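Local coordinates for cytochrome c-550-like protein (Thermosynechococcus elongatus, PDB 4LJI) that binds one covalently attached heme c and probably transfers electrons at low potential, partly able to replace cytochrome c-550 of photosystem II, at residues 20-24 with 25-29; 32-35 with 36-40. All coordinates share one frame; numbering follows the deposited sequence.

Contact 1 (20-24 with 25-29); sequences LPVND and RGETK
The outer end of the two-stranded antiparallel hairpin 17-21/28-32 is closed here by a loop in which Asn23 ties Arg25 and Glu27 together. Its amide works with both atoms. Asn23 ND2 donates to Glu27 OE1 at 2.8 Å; the carboxylate oxygen lies close to the amide plane, yet the N-H meets it from above the carboxylate plane. Asn23 OD1 accepts the backbone N of Arg25 at 3.1 Å, a bent bond (143° at the hydrogen) whose donor sits above the carbonyl plane. CG of Asn23 lies between its own backbone N and carbonyl carbon (chi1 59°), which brings the amide across the loop to Arg25 N and Glu27 OE1. Arg25 uses the same kind of first torsion and then extends, laying one face of its guanidinium over the amide: Asn23 ND2 stands 3.1 Å above that plane, over its centre, with the two planes 33° apart. Glu27 OE1 is also 3.6 Å from Arg25 NE, a long ion pair resting on charge alone, because the oxygen is well out of the guanidinium plane. With an alanine here in place of Asn23, Glu27 OE1 and the backbone N of Arg25 would probably lose these partners, and the guanidinium the amide stacked against its face. Away from the loop the strands pair regularly: Leu20 and Lys29 form an antiparallel hydrogen-bonded pair, and Pro21 with Thr28 a non-hydrogen-bonded one. One further backbone bond, Val22 N to Glu27 O at 2.8 Å, carries the pairing past the strand ends. Val22 CG1 comes within 3.4 Å of the same Glu27 O, while its CG2 rests against Lys29 CB at 3.9 Å.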
# COMPACT_ATOMS: atom_id res chain seq x y z
N LEU A 20 21.27 -2.07 -15.04
CA LEU A 20 21.27 -1.48 -13.70
C LEU A 20 22.36 -2.04 -12.81
O LEU A 20 22.72 -3.20 -12.93
CB LEU A 20 19.92 -1.71 -13.01
CG LEU A 20 18.74 -1.05 -13.72
CD1 LEU A 20 17.44 -1.60 -13.14
CD2 LEU A 20 18.76 0.49 -13.60
N PRO A 21 22.91 -1.18 -11.93
CA PRO A 21 24.01 -1.62 -11.06
C PRO A 21 23.59 -2.78 -10.20
O PRO A 21 22.68 -2.66 -9.36
CB PRO A 21 24.25 -0.40 -10.18
CG PRO A 21 23.85 0.73 -11.00
CD PRO A 21 22.68 0.27 -11.84
N VAL A 22 24.26 -3.90 -10.37
CA VAL A 22 23.88 -5.06 -9.62
C VAL A 22 24.66 -5.13 -8.31
O VAL A 22 24.16 -5.63 -7.31
CB VAL A 22 24.00 -6.34 -10.51
CG1 VAL A 22 25.45 -6.81 -10.58
CG2 VAL A 22 23.06 -7.43 -10.04
N ASN A 23 25.87 -4.57 -8.29
CA ASN A 23 26.67 -4.47 -7.06
C ASN A 23 27.61 -3.28 -7.08
O ASN A 23 27.67 -2.54 -8.06
CB ASN A 23 27.45 -5.74 -6.80
CG ASN A 23 28.40 -6.09 -7.93
OD1 ASN A 23 28.94 -5.21 -8.61
ND2 ASN A 23 28.58 -7.38 -8.17
N ASP A 24 28.38 -3.12 -6.01
CA ASP A 24 29.22 -1.92 -5.89
C ASP A 24 30.50 -1.92 -6.75
O ASP A 24 31.18 -0.90 -6.83
CB ASP A 24 29.54 -1.60 -4.42
CG ASP A 24 29.94 -2.83 -3.62
OD1 ASP A 24 30.41 -3.83 -4.20
OD2 ASP A 24 29.77 -2.78 -2.38
N ARG A 25 30.81 -3.03 -7.41
CA ARG A 25 32.04 -3.10 -8.21
C ARG A 25 31.82 -2.92 -9.72
O ARG A 25 32.47 -3.57 -10.54
CB ARG A 25 32.82 -4.40 -7.93
CG ARG A 25 32.09 -5.68 -8.29
CD ARG A 25 32.89 -6.92 -7.88
NE ARG A 25 32.02 -8.10 -7.81
CZ ARG A 25 31.23 -8.38 -6.78
NH1 ARG A 25 31.21 -7.58 -5.72
NH2 ARG A 25 30.47 -9.47 -6.80
N GLY A 26 30.90 -2.02 -10.07
CA GLY A 26 30.72 -1.59 -11.45
C GLY A 26 29.93 -2.52 -12.36
O GLY A 26 29.75 -2.22 -13.54
N GLU A 27 29.46 -3.64 -11.83
CA GLU A 27 28.76 -4.62 -12.65
C GLU A 27 27.27 -4.30 -12.79
O GLU A 27 26.62 -3.90 -11.83
CB GLU A 27 28.94 -6.02 -12.08
CG GLU A 27 30.39 -6.48 -12.07
CD GLU A 27 30.57 -7.81 -11.37
OE1 GLU A 27 29.68 -8.17 -10.57
OE2 GLU A 27 31.59 -8.49 -11.64
N THR A 28 26.75 -4.47 -14.00
CA THR A 28 25.34 -4.25 -14.27
C THR A 28 24.61 -5.52 -14.67
O THR A 28 25.21 -6.46 -15.14
CB THR A 28 25.13 -3.21 -15.39
OG1 THR A 28 25.70 -3.71 -16.60
CG2 THR A 28 25.80 -1.88 -15.03
N LYS A 29 23.31 -5.53 -14.48
CA LYS A 29 22.45 -6.61 -14.91
C LYS A 29 21.42 -6.06 -15.88
O LYS A 29 20.93 -4.93 -15.71
CB LYS A 29 21.75 -7.23 -13.70
CG LYS A 29 20.67 -8.27 -14.00
CD LYS A 29 20.51 -9.19 -12.82
CE LYS A 29 19.25 -10.05 -12.89
NZ LYS A 29 18.89 -10.41 -14.28

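Contact 2 (32-35 with 36-40); sequences TAVD and LTRGK
Ala33 O is gripped twice by a single residue: Thr37 OG1 and Thr37 N both donate to it, each at 2.9 Å, and they reach it from opposite faces of the carbonyl plane. This lies in the first turn of helix 33-46, which a capping box opens. Thr32 is the N-cap; Asp35 N donates to Thr32 OG1 at 3.1 Å, and in return Thr32 N donates to Asp35 OD2 at 2.7 Å along an almost straight line (175°). That oxygen is met on its anti side, 33° out of the carboxylate plane. With CG of Asp35 beside its own backbone N and anti to the carbonyl carbon (chi1 -69°), the carboxylate swings back toward the helix start, where the helix dipole would probably favour its negative charge. Successive i to i+4 bonds, from Leu36 N to Thr32 O through Gly39 N to Asp35 O, carry the helix onward. Thr37 OG1 also takes an N-H from Asp5, so the hydroxyl links the helix to the N-terminal segment, and Leu36 is buried against Val18 of strand 17-21 and Ala119 of helix 111-127. On the more exposed flank Val34 and Arg38 run side by side in the same direction, Val34 CG1 lying 3.8 Å from Arg38 NE.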
# COMPACT_ATOMS: atom_id res chain seq x y z
N THR A 32 14.57 -6.15 -18.63
CA THR A 32 13.70 -5.82 -19.75
C THR A 32 12.57 -4.94 -19.28
O THR A 32 12.36 -4.80 -18.09
CB THR A 32 13.11 -7.08 -20.39
OG1 THR A 32 12.22 -7.71 -19.45
CG2 THR A 32 14.22 -8.05 -20.82
N ALA A 33 11.84 -4.36 -20.22
CA ALA A 33 10.66 -3.55 -19.93
C ALA A 33 9.58 -4.37 -19.21
O ALA A 33 8.85 -3.87 -18.32
CB ALA A 33 10.12 -2.95 -21.26
N VAL A 34 9.49 -5.64 -19.56
CA VAL A 34 8.57 -6.55 -18.90
C VAL A 34 8.98 -6.81 -17.44
O VAL A 34 8.14 -6.80 -16.54
CB VAL A 34 8.47 -7.85 -19.68
CG1 VAL A 34 7.72 -8.91 -18.88
CG2 VAL A 34 7.80 -7.58 -21.01
N ASP A 35 10.28 -7.00 -17.20
CA ASP A 35 10.81 -7.11 -15.84
C ASP A 35 10.39 -5.89 -14.99
O ASP A 35 9.98 -6.05 -13.86
CB ASP A 35 12.33 -7.13 -15.83
CG ASP A 35 12.95 -8.40 -16.42
OD1 ASP A 35 12.37 -9.52 -16.30
OD2 ASP A 35 14.04 -8.29 -17.01
N LEU A 36 10.58 -4.68 -15.52
CA LEU A 36 10.26 -3.46 -14.76
C LEU A 36 8.77 -3.30 -14.57
O LEU A 36 8.34 -2.78 -13.54
CB LEU A 36 10.86 -2.24 -15.44
CG LEU A 36 12.38 -2.24 -15.54
CD1 LEU A 36 12.84 -1.27 -16.62
CD2 LEU A 36 13.00 -1.86 -14.21
N THR A 37 7.98 -3.75 -15.54
CA THR A 37 6.52 -3.77 -15.38
C THR A 37 6.11 -4.68 -14.25
O THR A 37 5.20 -4.35 -13.46
CB THR A 37 5.83 -4.26 -16.64
OG1 THR A 37 6.04 -3.33 -17.69
CG2 THR A 37 4.34 -4.47 -16.44
N ARG A 38 6.81 -5.81 -14.14
CA ARG A 38 6.50 -6.77 -13.07
C ARG A 38 6.91 -6.22 -11.70
O ARG A 38 6.21 -6.35 -10.69
CB ARG A 38 7.14 -8.14 -13.34
CG ARG A 38 6.43 -8.93 -14.44
CD ARG A 38 6.95 -10.34 -14.57
NE ARG A 38 6.58 -10.91 -15.86
CZ ARG A 38 7.02 -12.09 -16.32
NH1 ARG A 38 7.84 -12.82 -15.57
NH2 ARG A 38 6.64 -12.53 -17.50
N GLY A 39 8.03 -5.49 -11.70
CA GLY A 39 8.54 -4.88 -10.49
C GLY A 39 7.60 -3.76 -10.03
O GLY A 39 7.33 -3.62 -8.81
N LYS A 40 7.09 -2.99 -10.99
CA LYS A 40 6.11 -1.91 -10.71
C LYS A 40 4.86 -2.49 -10.06
O LYS A 40 4.40 -2.01 -9.03
CB LYS A 40 5.71 -1.17 -11.99
CG LYS A 40 4.54 -0.21 -11.82
CD LYS A 40 4.11 0.34 -13.18
CE LYS A 40 2.93 1.29 -13.07
NZ LYS A 40 3.39 2.47 -12.32

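Overall arrangement
Both contacts are local and come in series along the chain, their centres about 18 Å apart. Contact 1 closes the loop end of the hairpin 17-21/28-32; strand 28-32 then runs back from that loop, and its last residue, Thr32, caps helix 33-46, where contact 2 begins. Apart from adjoining in sequence, the two do not touch. They share helix 111-127 as a neighbour: Leu20 of contact 1 and Leu36 of contact 2 both rest on Ala119. Contact 1 is a surface feature away from the heme, whereas the helix opened by contact 2 leads toward Cys47, a covalent heme attachment, within the same cytochrome c-550 domain.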